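Local structure of 70 kDa protein (Xanthomonas sp., 4B2N) at residues A22-R25 with M29-C32; V78-P83 with P457-Y462; A114-F119 with R227-T232. The protein is a processive rubber oxygenase, a latex-degrading dioxygenase that carries two covalently bound haem c groups. All coordinates share one frame; numbering follows the deposited sequence.

Contact 1 (A22-R25 with M29-C32)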
loop_
_atom_site.group_PDB
_atom_site.type_symbol
_atom_site.label_atom_id
_atom_site.label_comp_id
_atom_site.label_asym_id
_atom_site.label_seq_id
_atom_site.Cartn_x
_atom_site.Cartn_y
_atom_site.Cartn_z
ATOM N N ALA A 22 -17.979 10.051 -11.783
ATOM C CA ALA A 22 -17.177 9.943 -13.034
ATOM C C ALA A 22 -16.627 8.587 -13.155
ATOM O O ALA A 22 -16.243 7.987 -12.143
ATOM C CB ALA A 22 -16.077 10.954 -13.103
ATOM N N SER A 23 -16.660 8.071 -14.381
ATOM C CA SER A 23 -16.104 6.791 -14.676
ATOM C C SER A 23 -14.607 7.008 -14.833
ATOM O O SER A 23 -13.773 6.115 -14.520
ATOM C CB SER A 23 -16.669 6.341 -16.018
ATOM O OG SER A 23 -17.918 5.766 -15.796
ATOM N N ILE A 24 -14.302 8.138 -15.469
ATOM C CA ILE A 24 -12.922 8.507 -15.730
ATOM C C ILE A 24 -12.616 9.623 -14.752
ATOM O O ILE A 24 -13.123 10.703 -14.863
ATOM C CB ILE A 24 -12.677 8.939 -17.182
ATOM C CG1 ILE A 24 -13.233 7.882 -18.123
ATOM C CG2 ILE A 24 -11.139 9.092 -17.427
ATOM C CD1 ILE A 24 -13.166 8.356 -19.582
ATOM N N ARG A 25 -11.740 9.330 -13.792
ATOM C CA ARG A 25 -11.371 10.275 -12.770
ATOM C C ARG A 25 -9.915 10.829 -12.937
ATOM O O ARG A 25 -9.640 12.046 -12.893
ATOM C CB ARG A 25 -11.531 9.516 -11.436
ATOM C CG ARG A 25 -11.488 10.453 -10.274
ATOM C CD ARG A 25 -12.679 11.363 -10.330
ATOM N NE ARG A 25 -13.891 10.742 -9.826
ATOM C CZ ARG A 25 -14.998 11.450 -9.623
ATOM N NH1 ARG A 25 -14.981 12.755 -9.896
ATOM N NH2 ARG A 25 -16.087 10.879 -9.131
ATOM N N MET A 29 -6.126 10.846 -17.868
ATOM C CA MET A 29 -7.099 10.076 -18.643
ATOM C C MET A 29 -8.307 10.969 -18.985
ATOM O O MET A 29 -8.814 10.867 -20.061
ATOM C CB MET A 29 -7.510 8.780 -17.959
ATOM C CG MET A 29 -6.320 7.837 -17.722
ATOM S SD MET A 29 -5.504 7.430 -19.299
ATOM C CE MET A 29 -6.594 6.131 -19.910
ATOM N N VAL A 30 -8.735 11.856 -18.111
ATOM C CA VAL A 30 -9.839 12.775 -18.483
ATOM C C VAL A 30 -9.406 13.554 -19.700
ATOM O O VAL A 30 -10.131 13.628 -20.714
ATOM C CB VAL A 30 -10.264 13.707 -17.305
ATOM C CG1 VAL A 30 -11.230 14.802 -17.735
ATOM C CG2 VAL A 30 -10.833 12.862 -16.160
ATOM N N GLY A 31 -8.205 14.115 -19.619
ATOM C CA GLY A 31 -7.748 15.012 -20.676
ATOM C C GLY A 31 -7.436 14.350 -21.986
ATOM O O GLY A 31 -7.463 14.983 -23.031
ATOM N N CYS A 32 -7.078 13.082 -21.949
ATOM C CA CYS A 32 -6.746 12.372 -23.166
ATOM C C CYS A 32 -7.889 11.587 -23.757
ATOM O O CYS A 32 -7.709 10.858 -24.736
ATOM C CB CYS A 32 -5.649 11.384 -22.864
ATOM S SG CYS A 32 -4.008 12.113 -22.505
#
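Ile-24 lays its CG2 methyl against helix 27-32 at Met-29 and Val-30, 3.7 Å from CB of Met-29, and the same methyl meets CG2 of Val-30 at 4.0 Å. With chi1 at -51°, CG2 lies opposite the backbone N and faces the helix, while CG1 stands beside that N and carries CD1 elsewhere. The Met-29 side chain crosses that of Ile-24 at about a right angle. It offers CB alone, since bends at chi2 and chi3 lead its sulfur away. Val-30 meets the loop backbone instead: its CG2 rests 3.4 Å from Ile-24 O and 3.6 Å from Arg-25 O, so one methyl spans two consecutive carbonyls. No hydrogen bond crosses between the segments. Arg-25 turns its side chain back, with CB of Ala-22 over the centre of one guanidinium face, and NH2 bonds to Asp-20 O; its backbone N is taken by Ser-347 OG. Residues 22-25 thus form the lead-in loop folded against helix 27-32, which is tied through the Cys-32 to Cys-88 disulfide to the beginning of helix 88-104.

Contact 2 (V78-P83 with P457-Y462)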
loop_
_atom_site.group_PDB
_atom_site.type_symbol
_atom_site.label_atom_id
_atom_site.label_comp_id
_atom_site.label_asym_id
_atom_site.label_seq_id
_atom_site.Cartn_x
_atom_site.Cartn_y
_atom_site.Cartn_z
ATOM N N VAL A 78 20.646 18.288 -10.573
ATOM C CA VAL A 78 20.731 18.281 -12.021
ATOM C C VAL A 78 19.809 17.180 -12.552
ATOM O O VAL A 78 19.419 16.282 -11.809
ATOM C CB VAL A 78 22.162 18.029 -12.554
ATOM C CG1 VAL A 78 23.091 19.184 -12.212
ATOM C CG2 VAL A 78 22.673 16.685 -12.075
ATOM N N ASN A 79 19.415 17.315 -13.812
ATOM C CA ASN A 79 18.517 16.402 -14.436
ATOM C C ASN A 79 19.344 15.238 -14.925
ATOM O O ASN A 79 20.224 15.442 -15.773
ATOM C CB ASN A 79 17.831 17.079 -15.591
ATOM C CG ASN A 79 17.002 16.126 -16.412
ATOM O OD1 ASN A 79 16.671 15.032 -15.973
ATOM N ND2 ASN A 79 16.642 16.544 -17.589
ATOM N N ARG A 80 19.059 14.033 -14.433
ATOM C CA ARG A 80 19.619 12.826 -15.077
ATOM C C ARG A 80 18.573 11.722 -15.372
ATOM O O ARG A 80 18.956 10.568 -15.681
ATOM C CB ARG A 80 20.734 12.153 -14.233
ATOM C CG ARG A 80 22.078 12.880 -14.157
ATOM C CD ARG A 80 23.167 12.002 -13.516
ATOM N NE ARG A 80 24.494 12.636 -13.723
ATOM C CZ ARG A 80 24.987 13.516 -12.870
ATOM N NH1 ARG A 80 24.313 13.870 -11.776
ATOM N NH2 ARG A 80 26.133 14.067 -13.079
ATOM N N LEU A 81 17.289 12.024 -15.251
ATOM C CA LEU A 81 16.211 11.023 -15.546
ATOM C C LEU A 81 15.717 11.151 -16.982
ATOM O O LEU A 81 15.572 12.302 -17.471
ATOM C CB LEU A 81 15.014 11.244 -14.599
ATOM C CG LEU A 81 15.313 11.116 -13.121
ATOM C CD1 LEU A 81 14.012 11.216 -12.306
ATOM C CD2 LEU A 81 16.047 9.789 -12.910
ATOM N N PRO A 82 15.404 10.019 -17.646
ATOM C CA PRO A 82 14.673 10.133 -18.931
ATOM C C PRO A 82 13.379 10.934 -18.672
ATOM O O PRO A 82 12.837 10.860 -17.586
ATOM C CB PRO A 82 14.297 8.690 -19.237
ATOM C CG PRO A 82 15.280 7.832 -18.456
ATOM C CD PRO A 82 15.591 8.604 -17.213
ATOM N N PRO A 83 12.926 11.727 -19.652
ATOM C CA PRO A 83 11.750 12.562 -19.489
ATOM C C PRO A 83 10.533 11.675 -19.278
ATOM O O PRO A 83 10.487 10.526 -19.773
ATOM C CB PRO A 83 11.644 13.301 -20.807
ATOM C CG PRO A 83 12.474 12.541 -21.805
ATOM C CD PRO A 83 13.558 11.867 -20.984
ATOM N N PRO A 457 24.656 17.487 -7.780
ATOM C CA PRO A 457 25.686 17.938 -8.723
ATOM C C PRO A 457 27.056 17.292 -8.442
ATOM O O PRO A 457 27.919 17.258 -9.337
ATOM C CB PRO A 457 25.733 19.450 -8.544
ATOM C CG PRO A 457 25.046 19.701 -7.221
ATOM C CD PRO A 457 24.064 18.570 -6.989
ATOM N N SER A 458 27.222 16.730 -7.247
ATOM C CA SER A 458 28.504 16.181 -6.772
ATOM C C SER A 458 28.627 14.757 -7.191
ATOM O O SER A 458 29.658 14.166 -6.981
ATOM C CB SER A 458 28.582 16.167 -5.231
ATOM O OG SER A 458 28.000 17.288 -4.601
ATOM N N TRP A 459 27.569 14.169 -7.751
ATOM C CA TRP A 459 27.583 12.752 -8.046
ATOM C C TRP A 459 28.295 12.559 -9.324
ATOM O O TRP A 459 27.879 13.064 -10.363
ATOM C CB TRP A 459 26.136 12.198 -8.131
ATOM C CG TRP A 459 25.883 10.703 -8.401
ATOM C CD1 TRP A 459 25.682 9.684 -7.445
ATOM C CD2 TRP A 459 25.681 10.036 -9.694
ATOM N NE1 TRP A 459 25.457 8.471 -8.042
ATOM C CE2 TRP A 459 25.393 8.620 -9.394
ATOM C CE3 TRP A 459 25.688 10.458 -11.045
ATOM C CZ2 TRP A 459 25.107 7.718 -10.383
ATOM C CZ3 TRP A 459 25.425 9.525 -12.034
ATOM C CH2 TRP A 459 25.140 8.175 -11.720
ATOM N N THR A 460 29.385 11.809 -9.287
ATOM C CA THR A 460 29.714 11.053 -10.498
ATOM C C THR A 460 29.142 9.673 -10.246
ATOM O O THR A 460 28.987 9.285 -9.094
ATOM C CB THR A 460 31.222 10.867 -10.720
ATOM O OG1 THR A 460 31.592 11.384 -12.009
ATOM C CG2 THR A 460 31.600 9.361 -10.601
ATOM N N GLY A 461 28.781 8.981 -11.328
ATOM C CA GLY A 461 28.586 7.555 -11.359
ATOM C C GLY A 461 28.251 6.804 -10.108
ATOM O O GLY A 461 28.401 7.248 -8.954
ATOM N N TYR A 462 27.750 5.621 -10.355
ATOM C CA TYR A 462 27.493 4.724 -9.274
ATOM C C TYR A 462 28.840 4.281 -8.660
ATOM O O TYR A 462 29.767 3.952 -9.409
ATOM C CB TYR A 462 26.661 3.580 -9.810
ATOM C CG TYR A 462 25.202 4.075 -9.954
ATOM C CD1 TYR A 462 24.484 4.506 -8.810
ATOM C CD2 TYR A 462 24.561 4.167 -11.206
ATOM C CE1 TYR A 462 23.187 5.000 -8.927
ATOM C CE2 TYR A 462 23.235 4.643 -11.316
ATOM C CZ TYR A 462 22.571 5.065 -10.167
ATOM O OH TYR A 462 21.259 5.570 -10.182
#
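An arginine laid against the rim of an indole, Arg-80 on Trp-459, joins two irregular loops at the surface of the protein. One guanidinium face of Arg-80 receives CE3 of Trp-459, which stands 3.5 Å above the guanidinium plane and is displaced toward its rim. From the tryptophan's side the approach is at the edge, with CZ of Arg-80 near the ring plane and 3.6 Å from CE3. The two planes are inclined by 56°, so this is neither a parallel stack nor a guanidinium lying over the indole face. Arg-80 is extended from CG to NE, which carries the charged end across the gap and leaves CD 3.7 Å from CZ3 of Trp-459. NH2 comes within 3.4 Å of Trp-459 O, but the angle is poor and no hydrogen bond forms there. The stronger polar partner is Asn-454 O, which binds NH1, so the guanidinium is held by the backbone just ahead of residues 457-462.

The loop carrying Arg-80 is shaped locally by an Asx turn: Asn-79 OD1 accepts from the backbone N of Leu-81 at 3.2 Å. This loop leads toward helix 88-104, while 457-462 belongs to the connection between helices 439-446 and 467-481. Backbone hydrogen bonding between Val-78 and Leu-455 adds a second link between the same loops. On the indole itself, Gly-461 O sits 3.2 Å above one face, toward the rim. Farther along the loop, CZ2 of Trp-459 points over the centre of the Tyr-462 ring, 3.4 Å above its plane, and Tyr-462 also makes a cation-pi contact with Arg-330.

Contact 3 (A114-F119 with R227-T232)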
loop_
_atom_site.group_PDB
_atom_site.type_symbol
_atom_site.label_atom_id
_atom_site.label_comp_id
_atom_site.label_asym_id
_atom_site.label_seq_id
_atom_site.Cartn_x
_atom_site.Cartn_y
_atom_site.Cartn_z
ATOM N N ALA A 114 7.578 -24.100 -8.733
ATOM C CA ALA A 114 6.234 -24.384 -9.204
ATOM C C ALA A 114 5.667 -25.760 -8.717
ATOM O O ALA A 114 4.483 -25.866 -8.288
ATOM C CB ALA A 114 6.209 -24.239 -10.704
ATOM N N THR A 115 6.502 -26.787 -8.692
ATOM C CA THR A 115 5.999 -28.088 -8.195
ATOM C C THR A 115 5.668 -28.086 -6.712
ATOM O O THR A 115 4.673 -28.722 -6.260
ATOM C CB THR A 115 6.950 -29.249 -8.590
ATOM O OG1 THR A 115 6.780 -29.434 -10.003
ATOM C CG2 THR A 115 6.575 -30.577 -7.864
ATOM N N SER A 116 6.410 -27.313 -5.936
ATOM C CA SER A 116 6.077 -27.193 -4.555
ATOM C C SER A 116 4.733 -26.488 -4.355
ATOM O O SER A 116 3.954 -26.861 -3.434
ATOM C CB SER A 116 7.109 -26.338 -3.845
ATOM O OG SER A 116 8.383 -26.980 -3.789
ATOM N N TYR A 117 4.490 -25.450 -5.165
ATOM C CA TYR A 117 3.218 -24.782 -5.107
ATOM C C TYR A 117 2.069 -25.739 -5.531
ATOM O O TYR A 117 1.057 -25.835 -4.871
ATOM C CB TYR A 117 3.180 -23.492 -5.977
ATOM C CG TYR A 117 1.771 -23.046 -6.167
ATOM C CD1 TYR A 117 1.147 -22.209 -5.214
ATOM C CD2 TYR A 117 1.032 -23.449 -7.266
ATOM C CE1 TYR A 117 -0.170 -21.826 -5.362
ATOM C CE2 TYR A 117 -0.289 -23.061 -7.449
ATOM C CZ TYR A 117 -0.872 -22.222 -6.474
ATOM O OH TYR A 117 -2.138 -21.787 -6.607
ATOM N N HIS A 118 2.306 -26.513 -6.560
ATOM C CA HIS A 118 1.359 -27.486 -7.036
ATOM C C HIS A 118 0.943 -28.444 -5.941
ATOM O O HIS A 118 -0.209 -28.943 -5.961
ATOM C CB HIS A 118 1.976 -28.272 -8.190
ATOM C CG HIS A 118 0.977 -29.026 -9.015
ATOM N ND1 HIS A 118 -0.094 -28.415 -9.628
ATOM C CD2 HIS A 118 0.880 -30.385 -9.289
ATOM C CE1 HIS A 118 -0.806 -29.347 -10.301
ATOM N NE2 HIS A 118 -0.199 -30.554 -10.107
ATOM N N PHE A 119 1.866 -28.724 -5.020
ATOM C CA PHE A 119 1.620 -29.702 -3.911
ATOM C C PHE A 119 1.408 -29.021 -2.570
ATOM O O PHE A 119 1.468 -29.659 -1.537
ATOM C CB PHE A 119 2.721 -30.816 -3.858
ATOM C CG PHE A 119 2.582 -31.813 -4.989
ATOM C CD1 PHE A 119 1.692 -32.893 -4.895
ATOM C CD2 PHE A 119 3.267 -31.663 -6.181
ATOM C CE1 PHE A 119 1.529 -33.814 -5.953
ATOM C CE2 PHE A 119 3.118 -32.580 -7.247
ATOM C CZ PHE A 119 2.245 -33.664 -7.145
ATOM N N ARG A 227 7.874 -24.033 4.268
ATOM C CA ARG A 227 7.973 -25.481 4.534
ATOM C C ARG A 227 8.042 -26.294 3.260
ATOM O O ARG A 227 8.034 -27.502 3.308
ATOM C CB ARG A 227 6.801 -25.983 5.384
ATOM C CG ARG A 227 6.718 -25.294 6.753
ATOM C CD ARG A 227 5.790 -26.042 7.711
ATOM N NE ARG A 227 4.402 -26.045 7.294
ATOM C CZ ARG A 227 3.583 -24.980 7.346
ATOM N NH1 ARG A 227 3.982 -23.770 7.781
ATOM N NH2 ARG A 227 2.336 -25.121 6.949
ATOM N N THR A 228 8.053 -25.638 2.094
ATOM C CA THR A 228 8.285 -26.346 0.869
ATOM C C THR A 228 9.783 -26.511 0.528
ATOM O O THR A 228 10.639 -25.883 1.168
ATOM C CB THR A 228 7.547 -25.648 -0.320
ATOM O OG1 THR A 228 8.212 -24.415 -0.655
ATOM C CG2 THR A 228 6.018 -25.480 -0.024
ATOM N N THR A 229 10.103 -27.312 -0.496
ATOM C CA THR A 229 11.520 -27.492 -0.912
ATOM C C THR A 229 12.239 -26.175 -1.187
ATOM O O THR A 229 11.781 -25.377 -2.022
ATOM C CB THR A 229 11.647 -28.442 -2.117
ATOM O OG1 THR A 229 11.096 -29.673 -1.701
ATOM C CG2 THR A 229 13.113 -28.690 -2.541
ATOM N N PRO A 230 13.366 -25.930 -0.489
ATOM C CA PRO A 230 13.986 -24.595 -0.695
ATOM C C PRO A 230 14.317 -24.378 -2.200
ATOM O O PRO A 230 14.712 -25.322 -2.898
ATOM C CB PRO A 230 15.244 -24.647 0.173
ATOM C CG PRO A 230 14.904 -25.685 1.243
ATOM C CD PRO A 230 13.998 -26.702 0.598
ATOM N N ILE A 231 14.143 -23.152 -2.699
ATOM C CA ILE A 231 14.490 -22.852 -4.072
ATOM C C ILE A 231 16.024 -22.968 -4.103
ATOM O O ILE A 231 16.611 -23.523 -5.055
ATOM C CB ILE A 231 14.069 -21.428 -4.480
ATOM C CG1 ILE A 231 12.572 -21.344 -4.573
ATOM C CG2 ILE A 231 14.650 -21.030 -5.833
ATOM C CD1 ILE A 231 12.168 -19.898 -4.681
ATOM N N THR A 232 16.675 -22.469 -3.050
ATOM C CA THR A 232 18.132 -22.645 -2.963
ATOM C C THR A 232 18.435 -23.501 -1.721
ATOM O O THR A 232 18.054 -23.142 -0.593
ATOM C CB THR A 232 18.864 -21.293 -3.017
ATOM O OG1 THR A 232 18.720 -20.619 -1.753
ATOM C CG2 THR A 232 18.230 -20.430 -4.129
HETATM O O HOH W 1 9.608 -24.567 -3.012
HETATM O O HOH W 2 7.747 -28.963 -1.107
#
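Ser-116 packs its CB against CB of Thr-228, 3.6 Å away, in a water-bridged junction between the short helix 114-118 and the loop that follows helix 218-226. The serine points its CB at the loop, and its hydroxyl lies anti to the carbonyl carbon (chi1 -67°). In this setting OG is brought near the backbone of Thr-229, 3.7 Å from its N, without a direct hydrogen bond.

Thr-228 places OG1 between its own backbone N and carbonyl carbon (chi1 72°), the sterically tighter site for a branch. The hydroxyl can then reach back to Met-225 O near the end of the preceding helix, while the CG2 methyl, set beside the backbone N, lies 4.1 Å from CB of Ser-116. Thr-229 touches the serine through CB, 3.9 Å from Ser-116 OG.

Two waters do the polar bridging. Water 1 is bound to Ser-116 OG at 2.8 Å and donates to Thr-228 OG1 at 2.7 Å, linking the helix to the loop; its approach to Thr-229 O is very short, and that length is doubtful. Together with Met-225 O, it gives the threonine hydroxyl two partners. The next helical residue, Tyr-117, directs its CB away from the loop and meets Tyr-152 edge-to-face, so the helix is also packed on another side. Water 2 accepts from the backbone N of Thr-229 at 2.9 Å and makes a weak bond to Ser-116 OG at 3.4 Å.

How the contacts relate
From the N terminus, contact 1 comes first and is the most local, closing a short turn between the lead-in loop and helix 27-32. Only after it has closed does residue range 78-83 open contact 2, a closure spanning 373 intervening residues that brings the approach to helix 88-104 beside the loop between helices 439-446 and 467-481. Contact 3 is nested within that long excursion: helix 114-118 meets the loop after helix 218-226, across 107 residues. None cross, and none touch. Centres of contacts 1 and 2 are about 34 Å apart, whereas the centre of contact 3 lies about 44 Å from that of contact 1 and about 42 Å from that of contact 2.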